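Local coordinates for protein Xaa-Pro dipeptidase (Pyrococcus horikoshii, PDB 1WY2) that probably splits dipeptides that carry a C-terminal proline behind a nonpolar residue, as a two-metal enzyme of the M24B peptidase family, at residues 142-147 with 344-349; 223-228 with 326-331. All blocks are in the same frame, centred on the assembly; numbering follows the deposited sequence.

Contact 1 of 2, residues 142-147 with 344-349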
loop_
_atom_site.group_PDB
_atom_site.type_symbol
_atom_site.label_atom_id
_atom_site.label_comp_id
_atom_site.label_asym_id
_atom_site.label_seq_id
_atom_site.Cartn_x
_atom_site.Cartn_y
_atom_site.Cartn_z
ATOM N N ILE A 142 -13.077 0.300 16.958
ATOM C CA ILE A 142 -12.853 1.561 16.264
ATOM C C ILE A 142 -13.622 1.552 14.940
ATOM O O ILE A 142 -14.190 2.568 14.535
ATOM C CB ILE A 142 -11.341 1.783 15.995
ATOM C CG1 ILE A 142 -10.613 1.994 17.327
ATOM C CG2 ILE A 142 -11.132 2.982 15.070
ATOM C CD1 ILE A 142 -9.117 2.143 17.196
ATOM N N ALA A 143 -13.649 0.399 14.276
ATOM C CA ALA A 143 -14.363 0.283 13.005
ATOM C C ALA A 143 -15.864 0.439 13.248
ATOM O O ALA A 143 -16.560 1.080 12.462
ATOM C CB ALA A 143 -14.069 -1.070 12.351
ATOM N N ASP A 144 -16.359 -0.152 14.336
ATOM C CA ASP A 144 -17.781 -0.040 14.673
ATOM C C ASP A 144 -18.148 1.429 14.870
ATOM O O ASP A 144 -19.185 1.892 14.396
ATOM C CB ASP A 144 -18.113 -0.819 15.956
ATOM C CG ASP A 144 -18.342 -2.301 15.706
ATOM O OD1 ASP A 144 -18.961 -2.649 14.675
ATOM O OD2 ASP A 144 -17.925 -3.119 16.555
ATOM N N LYS A 145 -17.293 2.161 15.576
ATOM C CA LYS A 145 -17.543 3.579 15.819
ATOM C C LYS A 145 -17.566 4.351 14.506
ATOM O O LYS A 145 -18.350 5.286 14.335
ATOM C CB LYS A 145 -16.469 4.164 16.740
ATOM C CG LYS A 145 -16.589 3.718 18.185
ATOM C CD LYS A 145 -15.499 4.331 19.041
ATOM C CE LYS A 145 -15.691 3.958 20.502
ATOM N NZ LYS A 145 -14.636 4.562 21.365
ATOM N N ALA A 146 -16.707 3.948 13.574
ATOM C CA ALA A 146 -16.633 4.615 12.281
ATOM C C ALA A 146 -17.900 4.372 11.470
ATOM O O ALA A 146 -18.419 5.286 10.833
ATOM C CB ALA A 146 -15.413 4.130 11.509
ATOM N N VAL A 147 -18.396 3.141 11.494
ATOM C CA VAL A 147 -19.611 2.812 10.757
ATOM C C VAL A 147 -20.807 3.578 11.319
ATOM O O VAL A 147 -21.641 4.080 10.563
ATOM C CB VAL A 147 -19.906 1.300 10.810
ATOM C CG1 VAL A 147 -21.261 1.008 10.175
ATOM C CG2 VAL A 147 -18.810 0.540 10.075
ATOM N N THR A 344 -16.779 -7.543 15.369
ATOM C CA THR A 344 -17.443 -6.308 14.971
ATOM C C THR A 344 -18.850 -6.532 15.518
ATOM O O THR A 344 -19.448 -7.583 15.284
ATOM C CB THR A 344 -17.457 -6.128 13.439
ATOM O OG1 THR A 344 -17.810 -7.363 12.805
ATOM C CG2 THR A 344 -16.092 -5.674 12.956
ATOM N N LYS A 345 -19.377 -5.558 16.250
ATOM C CA LYS A 345 -20.679 -5.731 16.893
ATOM C C LYS A 345 -21.832 -4.834 16.450
ATOM O O LYS A 345 -22.932 -4.930 16.992
ATOM C CB LYS A 345 -20.483 -5.596 18.405
ATOM C CG LYS A 345 -19.356 -6.478 18.936
ATOM C CD LYS A 345 -18.973 -6.132 20.366
ATOM C CE LYS A 345 -17.758 -6.940 20.812
ATOM N NZ LYS A 345 -17.334 -6.584 22.201
ATOM N N THR A 346 -21.592 -3.967 15.477
ATOM C CA THR A 346 -22.641 -3.072 14.996
ATOM C C THR A 346 -23.860 -3.851 14.513
ATOM O O THR A 346 -23.727 -4.920 13.918
ATOM C CB THR A 346 -22.131 -2.193 13.839
ATOM O OG1 THR A 346 -21.094 -1.330 14.318
ATOM C CG2 THR A 346 -23.262 -1.348 13.269
ATOM N N GLU A 347 -25.051 -3.313 14.771
ATOM C CA GLU A 347 -26.289 -3.963 14.341
ATOM C C GLU A 347 -26.239 -4.236 12.841
ATOM O O GLU A 347 -25.730 -3.425 12.071
ATOM C CB GLU A 347 -27.495 -3.072 14.663
ATOM C CG GLU A 347 -28.815 -3.572 14.092
ATOM C CD GLU A 347 -29.238 -4.914 14.659
ATOM O OE1 GLU A 347 -29.568 -5.819 13.863
ATOM O OE2 GLU A 347 -29.247 -5.064 15.901
ATOM N N ARG A 348 -26.785 -5.375 12.429
ATOM C CA ARG A 348 -26.787 -5.750 11.022
ATOM C C ARG A 348 -28.097 -5.434 10.309
ATOM O O ARG A 348 -28.104 -5.142 9.114
ATOM C CB ARG A 348 -26.463 -7.237 10.884
ATOM C CG ARG A 348 -25.011 -7.568 11.184
ATOM C CD ARG A 348 -24.792 -9.062 11.296
ATOM N NE ARG A 348 -25.304 -9.596 12.557
ATOM C CZ ARG A 348 -25.203 -10.871 12.917
ATOM N NH1 ARG A 348 -24.613 -11.745 12.109
ATOM N NH2 ARG A 348 -25.671 -11.271 14.094
ATOM N N GLU A 349 -29.202 -5.493 11.043
ATOM C CA GLU A 349 -30.509 -5.205 10.464
ATOM C C GLU A 349 -30.727 -3.697 10.515
ATOM O O GLU A 349 -31.352 -3.182 11.446
ATOM C CB GLU A 349 -31.600 -5.934 11.256
ATOM C CG GLU A 349 -31.352 -7.432 11.387
ATOM C CD GLU A 349 -32.441 -8.148 12.166
ATOM O OE1 GLU A 349 -32.648 -7.815 13.354
ATOM O OE2 GLU A 349 -33.089 -9.049 11.590
#

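Contact 2 of 2, residues 223-228 with 326-331. With ZN (zinc ion), chain D; ZN (zinc ion), chain E.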
loop_
_atom_site.group_PDB
_atom_site.type_symbol
_atom_site.label_atom_id
_atom_site.label_comp_id
_atom_site.label_asym_id
_atom_site.label_seq_id
_atom_site.Cartn_x
_atom_site.Cartn_y
_atom_site.Cartn_z
ATOM N N ASP A 223 -12.275 -5.128 9.808
ATOM C CA ASP A 223 -12.978 -5.036 8.534
ATOM C C ASP A 223 -14.469 -5.195 8.797
ATOM O O ASP A 223 -14.890 -6.161 9.432
ATOM C CB ASP A 223 -12.465 -6.160 7.624
ATOM C CG ASP A 223 -12.822 -5.965 6.170
ATOM O OD1 ASP A 223 -13.579 -5.028 5.838
ATOM O OD2 ASP A 223 -12.328 -6.774 5.358
ATOM N N ILE A 224 -15.265 -4.247 8.313
ATOM C CA ILE A 224 -16.706 -4.301 8.527
ATOM C C ILE A 224 -17.471 -3.650 7.375
ATOM O O ILE A 224 -16.993 -2.697 6.769
ATOM C CB ILE A 224 -17.078 -3.580 9.856
ATOM C CG1 ILE A 224 -18.569 -3.735 10.154
ATOM C CG2 ILE A 224 -16.725 -2.098 9.765
ATOM C CD1 ILE A 224 -19.008 -3.067 11.461
ATOM N N THR A 225 -18.645 -4.192 7.061
ATOM C CA THR A 225 -19.494 -3.627 6.016
ATOM C C THR A 225 -20.941 -3.633 6.480
ATOM O O THR A 225 -21.446 -4.644 6.966
ATOM C CB THR A 225 -19.474 -4.428 4.683
ATOM O OG1 THR A 225 -18.145 -4.494 4.157
ATOM C CG2 THR A 225 -20.366 -3.736 3.647
ATOM N N ARG A 226 -21.602 -2.494 6.341
ATOM C CA ARG A 226 -23.017 -2.396 6.676
ATOM C C ARG A 226 -23.664 -1.679 5.503
ATOM O O ARG A 226 -23.052 -0.813 4.883
ATOM C CB ARG A 226 -23.239 -1.589 7.959
ATOM C CG ARG A 226 -22.806 -2.307 9.231
ATOM C CD ARG A 226 -23.691 -3.513 9.534
ATOM N NE ARG A 226 -23.246 -4.203 10.743
ATOM C CZ ARG A 226 -22.278 -5.114 10.771
ATOM N NH1 ARG A 226 -21.651 -5.466 9.649
ATOM N NH2 ARG A 226 -21.914 -5.653 11.925
ATOM N N THR A 227 -24.894 -2.054 5.185
ATOM C CA THR A 227 -25.599 -1.412 4.088
ATOM C C THR A 227 -26.855 -0.783 4.665
ATOM O O THR A 227 -27.533 -1.390 5.492
ATOM C CB THR A 227 -25.995 -2.428 2.994
ATOM O OG1 THR A 227 -24.811 -2.993 2.416
ATOM C CG2 THR A 227 -26.811 -1.748 1.894
ATOM N N ILE A 228 -27.143 0.443 4.243
ATOM C CA ILE A 228 -28.331 1.154 4.701
ATOM C C ILE A 228 -29.050 1.723 3.481
ATOM O O ILE A 228 -28.589 1.576 2.350
ATOM C CB ILE A 228 -27.974 2.337 5.649
ATOM C CG1 ILE A 228 -27.120 3.368 4.906
ATOM C CG2 ILE A 228 -27.227 1.823 6.877
ATOM C CD1 ILE A 228 -26.816 4.614 5.715
ATOM N N GLY A 326 -26.585 -2.653 -4.822
ATOM C CA GLY A 326 -26.081 -3.864 -4.207
ATOM C C GLY A 326 -26.138 -3.808 -2.696
ATOM O O GLY A 326 -26.348 -2.747 -2.108
ATOM N N VAL A 327 -25.958 -4.964 -2.069
ATOM C CA VAL A 327 -25.985 -5.063 -0.615
ATOM C C VAL A 327 -24.890 -5.999 -0.126
ATOM O O VAL A 327 -24.704 -7.077 -0.678
ATOM C CB VAL A 327 -27.333 -5.635 -0.110
ATOM C CG1 VAL A 327 -27.279 -5.839 1.404
ATOM C CG2 VAL A 327 -28.477 -4.694 -0.474
ATOM N N ARG A 328 -24.158 -5.570 0.899
ATOM C CA ARG A 328 -23.131 -6.402 1.512
ATOM C C ARG A 328 -23.165 -6.179 3.018
ATOM O O ARG A 328 -23.313 -5.051 3.489
ATOM C CB ARG A 328 -21.719 -6.086 0.987
ATOM C CG ARG A 328 -20.632 -6.921 1.701
ATOM C CD ARG A 328 -19.267 -6.923 0.990
ATOM N NE ARG A 328 -18.604 -5.620 0.956
ATOM C CZ ARG A 328 -18.646 -4.777 -0.073
ATOM N NH1 ARG A 328 -19.326 -5.089 -1.167
ATOM N NH2 ARG A 328 -17.978 -3.630 -0.023
ATOM N N ILE A 329 -23.065 -7.270 3.768
ATOM C CA ILE A 329 -23.045 -7.210 5.225
ATOM C C ILE A 329 -21.840 -8.043 5.628
ATOM O O ILE A 329 -21.762 -9.229 5.309
ATOM C CB ILE A 329 -24.340 -7.788 5.825
ATOM C CG1 ILE A 329 -25.533 -6.954 5.344
ATOM C CG2 ILE A 329 -24.257 -7.773 7.348
ATOM C CD1 ILE A 329 -26.890 -7.498 5.760
ATOM N N GLU A 330 -20.892 -7.408 6.311
ATOM C CA GLU A 330 -19.649 -8.059 6.704
ATOM C C GLU A 330 -19.255 -7.883 8.163
ATOM O O GLU A 330 -19.336 -6.782 8.711
ATOM C CB GLU A 330 -18.507 -7.531 5.823
ATOM C CG GLU A 330 -17.109 -7.813 6.364
ATOM C CD GLU A 330 -16.007 -7.245 5.493
ATOM O OE1 GLU A 330 -16.184 -6.135 4.951
ATOM O OE2 GLU A 330 -14.955 -7.906 5.371
ATOM N N ASP A 331 -18.825 -8.981 8.780
ATOM C CA ASP A 331 -18.349 -8.975 10.164
ATOM C C ASP A 331 -16.974 -9.624 10.190
ATOM O O ASP A 331 -16.659 -10.449 9.336
ATOM C CB ASP A 331 -19.235 -9.829 11.087
ATOM C CG ASP A 331 -20.461 -9.101 11.586
ATOM O OD1 ASP A 331 -20.341 -7.925 11.982
ATOM O OD2 ASP A 331 -21.545 -9.728 11.603
HETATM ZN ZN ZN D . -14.687 -5.085 4.162
HETATM ZN ZN ZN E . -13.414 -7.965 3.971
#

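Contact 1 of 2, residues 142-147 with 344-349
In the metallopeptidase domain of this prolidase, one turn of helix 130-153 holds the loop that follows strand 339-342, and a single carboxylate does nearly all the work. Asp144 reaches out from the helix with CG anti to its own carbonyl carbon (chi1 -83°), which sets both oxygens against the backbone of 344-346. Asp144 OD2 offers its syn lone pair to the amide of Lys345, 2.9 Å from Lys345 N to Asp144 OD2, and the N-H points straight at it (179°). OD1 takes two bonds from one residue, Thr346. The hydroxyl comes very close, Thr346 OG1 to Asp144 OD1 2.5 Å, and acts as the donor; the amide N of Thr346 lies 3.0 Å from Asp144 OD1 on a more bent path (145°). Both donors sit above the carboxylate plane rather than in it. The threonine can present hydroxyl and amide together because its OG1 lies anti to the carbonyl carbon, beside its backbone N. Three bonds thus fix the rotation of the carboxylate, and so many donors would probably keep it ionised. Alongside, Asp144 OD2 lies 3.6 Å from CA of Thr344, whose own hydroxyl turns elsewhere, bonding Asp331. One turn further along the helix, CG1 of Val147 comes loosely up to CG2 of Thr346 at 4.4 Å. The helix side of the contact packs on strand 220-229: Ala143 on Ser222, Asp144 and Val147 on Ile224. Ile142 and Ala146 pack against strand 208-217 and helix 160-173, and on the loop side Arg348 and Glu349 touch helix 235-254.

Contact 2 of 2, residues 223-228 with 326-331
With CG anti to the backbone N in both Asp223 (chi1 -164°) and Glu330 (chi1 164°), the two side chains cross at about a right angle and their carboxylates bridge the zinc pair. OD1 of Asp223 and OE1 of Glu330 share one zinc, each at 2.0 Å, and their OD2 and OE2 share the other. Asp212 completes the first site's protein ligands, His287 and Glu316 the second's. Thr225 and Glu330 form an antiparallel hydrogen-bonded pair; OG1 of Thr225 also donates to Glu330 OE1 (2.7 Å), a second-shell bond that probably helps position the ligand, though the hydroxyl is less surely placed. Arg226 bends at chi2 (-68°), so that NH1 bonds Glu330 O and Thr225 O, both near the guanidinium plane, while NH1 sits above each carbonyl plane. Arg226 NH2 makes a salt bridge with Asp331, its N-H meeting the syn lone pair of Asp331 OD1 (2.8 Å), which also takes the hydroxyl of Thr344. An alanine in place of Arg226 would lose these bonds and would probably leave the Asp331 charge less balanced and loosen the pairing beside the metal ligand. Strand 220-229 pairs with 208-217 and 325-336 with 312-321; Ile224 packs on helix 130-153, Val327 and Ile329 on helix 235-254.

In the fold
Contact 1 and contact 2 lie about 10 Å apart, centre to centre. Both strands of contact 2 fall between the two segments of contact 1 in sequence: helix 130-153 comes first, then strands 220-229 and 325-336, and finally the loop 344-349. They meet directly: Thr344 and Asp331 join the two contacts, and Thr346 O is probably hydrogen-bonded to Arg226 NH2. Contact 2 joins two antiparallel sheets of the pita-bread fold known for M24 peptidases and supplies both bridging metal ligands; contact 1 ties helix 130-153 to the C-terminal loop, so that this loop is held from the helix on one hand and from the paired strands on the other.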